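Local coordinates for Low temperature requirement C protein (Listeria monocytogenes, PDB 1Y9I) that probably dephosphorylates phosphatidylglycerophosphate to phosphatidylglycerol, and binds calcium and magnesium ions in an all-helical fold that assembles as a tetramer, at residues H54-R59 with G148-A153; Q62-T67 with L103-V108. All blocks are in the same frame, centred on the assembly; numbering follows the deposited sequence.

Contact 1 (H54-R59 with G148-A153); sequences HVLRKR and GAIAAA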
ATOM      1  N   HIS A  54     -17.787 -14.196   1.251  1.00 26.39           N
ATOM      2  CA  HIS A  54     -17.958 -12.749   1.160  1.00 26.90           C
ATOM      3  C   HIS A  54     -16.777 -12.064   0.484  1.00 26.84           C
ATOM      4  O   HIS A  54     -16.958 -11.111  -0.277  1.00 26.54           O
ATOM      5  CB  HIS A  54     -18.167 -12.137   2.546  1.00 29.65           C
ATOM      6  CG  HIS A  54     -19.581 -12.209   3.032  1.00 33.35           C
ATOM      7  ND1 HIS A  54     -19.964 -13.003   4.090  1.00 35.33           N
ATOM      8  CD2 HIS A  54     -20.701 -11.571   2.615  1.00 35.32           C
ATOM      9  CE1 HIS A  54     -21.259 -12.851   4.306  1.00 36.46           C
ATOM     10  NE2 HIS A  54     -21.730 -11.987   3.425  1.00 37.16           N
ATOM     11  N   VAL A  55     -15.569 -12.540   0.764  1.00 24.31           N
ATOM     12  CA  VAL A  55     -14.378 -11.962   0.156  1.00 23.32           C
ATOM     13  C   VAL A  55     -14.380 -12.205  -1.359  1.00 23.58           C
ATOM     14  O   VAL A  55     -14.099 -11.296  -2.147  1.00 22.45           O
ATOM     15  CB  VAL A  55     -13.092 -12.565   0.783  1.00 23.97           C
ATOM     16  CG1 VAL A  55     -11.859 -12.095   0.024  1.00 22.92           C
ATOM     17  CG2 VAL A  55     -12.985 -12.140   2.247  1.00 20.37           C
ATOM     18  N   LEU A  56     -14.714 -13.425  -1.763  1.00 22.94           N
ATOM     19  CA  LEU A  56     -14.734 -13.769  -3.178  1.00 25.01           C
ATOM     20  C   LEU A  56     -15.799 -13.021  -3.983  1.00 25.05           C
ATOM     21  O   LEU A  56     -15.761 -13.027  -5.211  1.00 25.29           O
ATOM     22  CB  LEU A  56     -14.898 -15.280  -3.355  1.00 24.89           C
ATOM     23  CG  LEU A  56     -13.709 -16.116  -2.861  1.00 27.55           C
ATOM     24  CD1 LEU A  56     -14.008 -17.594  -3.033  1.00 27.54           C
ATOM     25  CD2 LEU A  56     -12.456 -15.739  -3.641  1.00 28.89           C
ATOM     26  N   ARG A  57     -16.736 -12.369  -3.299  1.00 25.26           N
ATOM     27  CA  ARG A  57     -17.774 -11.610  -3.995  1.00 27.26           C
ATOM     28  C   ARG A  57     -17.279 -10.206  -4.334  1.00 27.44           C
ATOM     29  O   ARG A  57     -17.953  -9.458  -5.040  1.00 28.24           O
ATOM     30  CB  ARG A  57     -19.043 -11.499  -3.139  1.00 28.97           C
ATOM     31  CG  ARG A  57     -19.723 -12.825  -2.841  1.00 33.43           C
ATOM     32  CD  ARG A  57     -21.144 -12.611  -2.340  1.00 37.50           C
ATOM     33  NE  ARG A  57     -21.759 -13.861  -1.906  1.00 42.01           N
ATOM     34  CZ  ARG A  57     -21.672 -14.350  -0.674  1.00 43.37           C
ATOM     35  NH1 ARG A  57     -21.002 -13.696   0.262  1.00 45.00           N
ATOM     36  NH2 ARG A  57     -22.252 -15.504  -0.382  1.00 47.30           N
ATOM     37  N   LYS A  58     -16.105  -9.852  -3.822  1.00 26.19           N
ATOM     38  CA  LYS A  58     -15.528  -8.533  -4.070  1.00 26.00           C
ATOM     39  C   LYS A  58     -14.875  -8.462  -5.442  1.00 23.90           C
ATOM     40  O   LYS A  58     -14.017  -9.274  -5.771  1.00 21.82           O
ATOM     41  CB  LYS A  58     -14.485  -8.199  -2.998  1.00 26.25           C
ATOM     42  CG  LYS A  58     -15.049  -8.008  -1.602  1.00 28.85           C
ATOM     43  CD  LYS A  58     -15.870  -6.736  -1.505  1.00 31.70           C
ATOM     44  CE  LYS A  58     -16.308  -6.479  -0.073  1.00 33.94           C
ATOM     45  NZ  LYS A  58     -16.986  -5.163   0.076  1.00 37.28           N
ATOM     46  N   ARG A  59     -15.280  -7.475  -6.234  1.00 22.51           N
ATOM     47  CA  ARG A  59     -14.731  -7.289  -7.567  1.00 23.54           C
ATOM     48  C   ARG A  59     -13.208  -7.130  -7.509  1.00 21.14           C
ATOM     49  O   ARG A  59     -12.488  -7.679  -8.339  1.00 21.03           O
ATOM     50  CB  ARG A  59     -15.360  -6.052  -8.222  1.00 26.00           C
ATOM     51  CG  ARG A  59     -15.116  -5.948  -9.720  1.00 31.93           C
ATOM     52  CD  ARG A  59     -15.672  -4.647 -10.277  1.00 37.38           C
ATOM     53  NE  ARG A  59     -15.664  -4.630 -11.738  1.00 42.41           N
ATOM     54  CZ  ARG A  59     -16.522  -5.303 -12.499  1.00 43.54           C
ATOM     55  NH1 ARG A  59     -17.466  -6.049 -11.936  1.00 46.30           N
ATOM     56  NH2 ARG A  59     -16.434  -5.239 -13.821  1.00 44.29           N
ATOM     57  N   GLY A 148      -3.410 -17.123   0.491  1.00 16.29           N
ATOM     58  CA  GLY A 148      -3.087 -16.597   1.806  1.00 15.83           C
ATOM     59  C   GLY A 148      -3.795 -15.273   2.050  1.00 15.88           C
ATOM     60  O   GLY A 148      -4.275 -15.008   3.157  1.00 16.68           O
ATOM     61  N   ALA A 149      -3.871 -14.441   1.017  1.00 15.78           N
ATOM     62  CA  ALA A 149      -4.517 -13.134   1.132  1.00 15.41           C
ATOM     63  C   ALA A 149      -6.030 -13.243   1.320  1.00 13.78           C
ATOM     64  O   ALA A 149      -6.627 -12.472   2.074  1.00 13.90           O
ATOM     65  CB  ALA A 149      -4.206 -12.290  -0.092  1.00 14.88           C
ATOM     66  N   ILE A 150      -6.657 -14.180   0.620  1.00 14.52           N
ATOM     67  CA  ILE A 150      -8.098 -14.364   0.765  1.00 14.42           C
ATOM     68  C   ILE A 150      -8.380 -14.801   2.207  1.00 13.97           C
ATOM     69  O   ILE A 150      -9.342 -14.350   2.821  1.00 15.51           O
ATOM     70  CB  ILE A 150      -8.638 -15.429  -0.219  1.00 14.72           C
ATOM     71  CG1 ILE A 150      -8.614 -14.876  -1.648  1.00 14.08           C
ATOM     72  CG2 ILE A 150     -10.078 -15.810   0.149  1.00 14.26           C
ATOM     73  CD1 ILE A 150      -8.842 -15.921  -2.733  1.00 13.12           C
ATOM     74  N   ALA A 151      -7.526 -15.670   2.742  1.00 14.79           N
ATOM     75  CA  ALA A 151      -7.684 -16.143   4.120  1.00 13.87           C
ATOM     76  C   ALA A 151      -7.547 -14.984   5.110  1.00 15.36           C
ATOM     77  O   ALA A 151      -8.351 -14.840   6.039  1.00 14.51           O
ATOM     78  CB  ALA A 151      -6.641 -17.223   4.423  1.00 13.10           C
ATOM     79  N   ALA A 152      -6.522 -14.162   4.911  1.00 14.77           N
ATOM     80  CA  ALA A 152      -6.275 -13.021   5.781  1.00 13.73           C
ATOM     81  C   ALA A 152      -7.404 -12.000   5.691  1.00 14.81           C
ATOM     82  O   ALA A 152      -7.804 -11.416   6.697  1.00 14.78           O
ATOM     83  CB  ALA A 152      -4.942 -12.364   5.421  1.00 14.61           C
ATOM     84  N   ALA A 153      -7.906 -11.768   4.483  1.00 14.54           N
ATOM     85  CA  ALA A 153      -8.995 -10.820   4.302  1.00 14.97           C
ATOM     86  C   ALA A 153     -10.239 -11.353   5.009  1.00 17.86           C
ATOM     87  O   ALA A 153     -10.950 -10.599   5.683  1.00 18.00           O
ATOM     88  CB  ALA A 153      -9.278 -10.612   2.813  1.00 17.05           C
TER
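Val55 sets both of its methyls against Ala153. Its CG2 lies 4.0 Å from Ala153 CB, and its CG1 lies 4.1 Å from the same Ala153 CB. The fork of the valine straddles the small alanine methyl. With CG1 opposite the backbone N (chi1 173°), this branch also reaches Ile150, whose CG2 is 4.1 Å from Val55 CG1. The two branched side chains meet at a slant. Leu56 leaves the backbone to the side of the partner helix, and a delta methyl at its end makes the touch. Leu56 CD2 touches Ile150 CD1 at 3.7 Å, and the side chains cross at about a right angle. Ile150 extends its CG1-CD1 arm (chi2 168°) to this methyl, while its CG2 branch serves Val55. One isoleucine therefore meets two successive residues with different branches. All the touching side chains are apolar and buried; Val55 CG2 also rests on the carbonyl carbon of Ala153. The backbones approach closely, with Val55 CA 6.8 Å from Ile150 CA. The contact packs Val55 and Leu56 of helix 45-56 on helix 143-160. Helix 9-20 and Ile25 of helix 25-36 flank Leu56, Ile28 and Ile105 also touch Ile150, and Tyr109 packs on Val55 and Ala153.

Contact 2 (Q62-T67 with L103-V108); sequences QNAVLT and LSIVNV
Ala64, Ser104 and Ile105 meet without any ring, amide or carboxylate at the interface. The flat group to note is the peptide carbonyl of Asn63, one residue before Ala64. Thr67 N and Thr67 OG1 approach Asn63 O from opposite faces of the carbonyl plane. Thr67 OG1 donates to Asn63 O at 2.8 Å. It comes in at a C=O...donor angle of 151°, off the carbonyl plane by 29°. The backbone bond from Thr67 N to Asn63 O is longer, at 3.1 Å.

Across the interface, the methyl of Ala64 is the centre of the packing. It points toward helix 97-106, and Ile105 points back. Ile105 CG1 lies 3.7 Å from Ala64 CB. Its end is also near, with Ile105 CD1 3.9 Å from Ala64 CB, so the CG1-CD1 arm runs past the methyl. Ser104 OG comes to the same methyl, 3.8 Å from Ala64 CB. With chi1 at 73°, the hydroxyl is placed where it reaches back to Leu101 O and still rests on the methyl. This polar atom is buried, but it is hydrogen-bonded to Leu101 O, three residues back in its own helix. Consistent with the small methyl, Ala64 CA is 7.0 Å from Ile105 CA.

Ile105 also packs on Ala149 and Ile150 of helix 143-160. The third subunit reaches this region too. Thr67 OG1 is hydrogen-bonded to Tyr95 OH of the third subunit; Tyr95 belongs to the calcium site. Ser104 packs on Ile100 of that subunit.

The chemistry of the contact is therefore plain van der Waals packing. The serine hydroxyl is satisfied within its own helix, so it can lie against a methyl in a buried place without a polar partner across the interface.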
ATOM      1  N   GLN A  62     -11.709 -10.490  -7.234  1.00 17.73           N
ATOM      2  CA  GLN A  62     -11.851 -11.252  -8.466  1.00 17.72           C
ATOM      3  C   GLN A  62     -10.822 -10.840  -9.517  1.00 18.95           C
ATOM      4  O   GLN A  62     -10.239 -11.694 -10.194  1.00 18.03           O
ATOM      5  CB  GLN A  62     -13.270 -11.084  -8.991  1.00 18.83           C
ATOM      6  CG  GLN A  62     -14.310 -11.671  -8.049  1.00 21.15           C
ATOM      7  CD  GLN A  62     -15.682 -11.085  -8.272  1.00 23.79           C
ATOM      8  OE1 GLN A  62     -15.918 -10.412  -9.269  1.00 25.69           O
ATOM      9  NE2 GLN A  62     -16.602 -11.344  -7.341  1.00 21.15           N
ATOM     10  N   ASN A  63     -10.588  -9.539  -9.641  1.00 18.49           N
ATOM     11  CA  ASN A  63      -9.617  -9.037 -10.605  1.00 19.75           C
ATOM     12  C   ASN A  63      -8.223  -9.573 -10.314  1.00 19.89           C
ATOM     13  O   ASN A  63      -7.494  -9.952 -11.229  1.00 18.59           O
ATOM     14  CB  ASN A  63      -9.593  -7.500 -10.601  1.00 21.20           C
ATOM     15  CG  ASN A  63     -10.831  -6.897 -11.249  1.00 25.26           C
ATOM     16  OD1 ASN A  63     -11.393  -7.472 -12.177  1.00 25.03           O
ATOM     17  ND2 ASN A  63     -11.245  -5.723 -10.778  1.00 24.79           N
ATOM     18  N   ALA A  64      -7.860  -9.604  -9.033  1.00 18.07           N
ATOM     19  CA  ALA A  64      -6.547 -10.092  -8.629  1.00 18.18           C
ATOM     20  C   ALA A  64      -6.427 -11.598  -8.843  1.00 16.52           C
ATOM     21  O   ALA A  64      -5.387 -12.078  -9.283  1.00 17.62           O
ATOM     22  CB  ALA A  64      -6.281  -9.742  -7.165  1.00 14.80           C
ATOM     23  N   VAL A  65      -7.488 -12.339  -8.534  1.00 17.95           N
ATOM     24  CA  VAL A  65      -7.478 -13.789  -8.716  1.00 18.02           C
ATOM     25  C   VAL A  65      -7.223 -14.147 -10.189  1.00 17.87           C
ATOM     26  O   VAL A  65      -6.373 -14.982 -10.497  1.00 18.48           O
ATOM     27  CB  VAL A  65      -8.815 -14.427  -8.256  1.00 16.64           C
ATOM     28  CG1 VAL A  65      -8.882 -15.885  -8.708  1.00 20.02           C
ATOM     29  CG2 VAL A  65      -8.944 -14.352  -6.730  1.00 15.60           C
ATOM     30  N   LEU A  66      -7.950 -13.505 -11.094  1.00 19.34           N
ATOM     31  CA  LEU A  66      -7.790 -13.775 -12.521  1.00 21.40           C
ATOM     32  C   LEU A  66      -6.423 -13.380 -13.046  1.00 19.98           C
ATOM     33  O   LEU A  66      -5.779 -14.142 -13.769  1.00 21.21           O
ATOM     34  CB  LEU A  66      -8.865 -13.048 -13.341  1.00 23.00           C
ATOM     35  CG  LEU A  66     -10.133 -13.854 -13.641  1.00 28.40           C
ATOM     36  CD1 LEU A  66     -10.765 -14.306 -12.346  1.00 29.08           C
ATOM     37  CD2 LEU A  66     -11.111 -13.009 -14.450  1.00 27.88           C
ATOM     38  N   THR A  67      -5.969 -12.188 -12.681  1.00 18.53           N
ATOM     39  CA  THR A  67      -4.680 -11.727 -13.161  1.00 17.81           C
ATOM     40  C   THR A  67      -3.543 -12.626 -12.678  1.00 17.93           C
ATOM     41  O   THR A  67      -2.694 -13.034 -13.462  1.00 16.28           O
ATOM     42  CB  THR A  67      -4.431 -10.262 -12.731  1.00 17.98           C
ATOM     43  OG1 THR A  67      -5.526  -9.450 -13.173  1.00 17.34           O
ATOM     44  CG2 THR A  67      -3.146  -9.729 -13.342  1.00 18.31           C
ATOM     45  N   LEU A 103      -1.672  -8.260  -1.868  1.00 21.36           N
ATOM     46  CA  LEU A 103      -1.960  -7.280  -0.826  1.00 20.64           C
ATOM     47  C   LEU A 103      -3.247  -6.530  -1.167  1.00 19.90           C
ATOM     48  O   LEU A 103      -3.950  -6.058  -0.274  1.00 19.62           O
ATOM     49  CB  LEU A 103      -0.806  -6.290  -0.666  1.00 23.61           C
ATOM     50  CG  LEU A 103      -0.944  -5.364   0.549  1.00 25.96           C
ATOM     51  CD1 LEU A 103      -0.719  -6.180   1.816  1.00 26.84           C
ATOM     52  CD2 LEU A 103       0.065  -4.223   0.471  1.00 27.32           C
ATOM     53  N   SER A 104      -3.562  -6.425  -2.456  1.00 20.09           N
ATOM     54  CA  SER A 104      -4.776  -5.728  -2.874  1.00 19.25           C
ATOM     55  C   SER A 104      -6.013  -6.508  -2.417  1.00 20.34           C
ATOM     56  O   SER A 104      -7.091  -5.935  -2.228  1.00 20.25           O
ATOM     57  CB  SER A 104      -4.799  -5.545  -4.399  1.00 22.85           C
ATOM     58  OG  SER A 104      -5.065  -6.766  -5.070  1.00 24.69           O
ATOM     59  N   ILE A 105      -5.852  -7.818  -2.244  1.00 16.24           N
ATOM     60  CA  ILE A 105      -6.946  -8.662  -1.778  1.00 17.35           C
ATOM     61  C   ILE A 105      -7.094  -8.408  -0.283  1.00 15.49           C
ATOM     62  O   ILE A 105      -8.194  -8.211   0.221  1.00 16.46           O
ATOM     63  CB  ILE A 105      -6.639 -10.158  -2.014  1.00 16.27           C
ATOM     64  CG1 ILE A 105      -6.651 -10.453  -3.518  1.00 17.14           C
ATOM     65  CG2 ILE A 105      -7.652 -11.029  -1.275  1.00 14.75           C
ATOM     66  CD1 ILE A 105      -6.241 -11.891  -3.861  1.00 16.83           C
ATOM     67  N   VAL A 106      -5.971  -8.396   0.423  1.00 16.10           N
ATOM     68  CA  VAL A 106      -6.002  -8.142   1.862  1.00 16.50           C
ATOM     69  C   VAL A 106      -6.643  -6.789   2.165  1.00 16.37           C
ATOM     70  O   VAL A 106      -7.473  -6.659   3.076  1.00 17.52           O
ATOM     71  CB  VAL A 106      -4.577  -8.125   2.452  1.00 16.09           C
ATOM     72  CG1 VAL A 106      -4.634  -7.792   3.944  1.00 19.13           C
ATOM     73  CG2 VAL A 106      -3.906  -9.466   2.235  1.00 15.78           C
ATOM     74  N   ASN A 107      -6.243  -5.778   1.403  1.00 18.50           N
ATOM     75  CA  ASN A 107      -6.742  -4.425   1.609  1.00 18.35           C
ATOM     76  C   ASN A 107      -8.243  -4.231   1.559  1.00 19.79           C
ATOM     77  O   ASN A 107      -8.749  -3.249   2.104  1.00 19.54           O
ATOM     78  CB  ASN A 107      -6.071  -3.470   0.623  1.00 19.00           C
ATOM     79  CG  ASN A 107      -4.853  -2.809   1.218  1.00 23.94           C
ATOM     80  OD1 ASN A 107      -3.853  -2.576   0.532  1.00 29.66           O
ATOM     81  ND2 ASN A 107      -4.930  -2.493   2.507  1.00 20.91           N
ATOM     82  N   VAL A 108      -8.960  -5.145   0.911  1.00 19.23           N
ATOM     83  CA  VAL A 108     -10.409  -5.015   0.832  1.00 21.22           C
ATOM     84  C   VAL A 108     -11.025  -4.945   2.226  1.00 21.98           C
ATOM     85  O   VAL A 108     -12.117  -4.400   2.406  1.00 21.64           O
ATOM     86  CB  VAL A 108     -11.040  -6.182   0.041  1.00 21.87           C
ATOM     87  CG1 VAL A 108     -12.539  -6.007  -0.030  1.00 23.81           C
ATOM     88  CG2 VAL A 108     -10.466  -6.217  -1.366  1.00 23.72           C
TER

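Both contacts lie in the buried core of one chain, with centres about 8 Å apart. Contact 2 is nested within the chain loop that contact 1 closes. The touching residues of the first segments lie on helices 45-56 and 59-76, consecutive in the chain; those of the second lie on helices 143-160 and 97-106. Ala149 and Val106 join these last two. A probable hydrogen bond from Gln62 NE2 to Leu56 O (2.8 Å) links the first segments, and Lys58 packs on Val108. The side chains of contact 1 are all aliphatic, and it buries more surface, 181 against 110 Å². Contact 2 is smaller, includes a hydroxyl, and lies closer to subunit interfaces and to the magnesium ion.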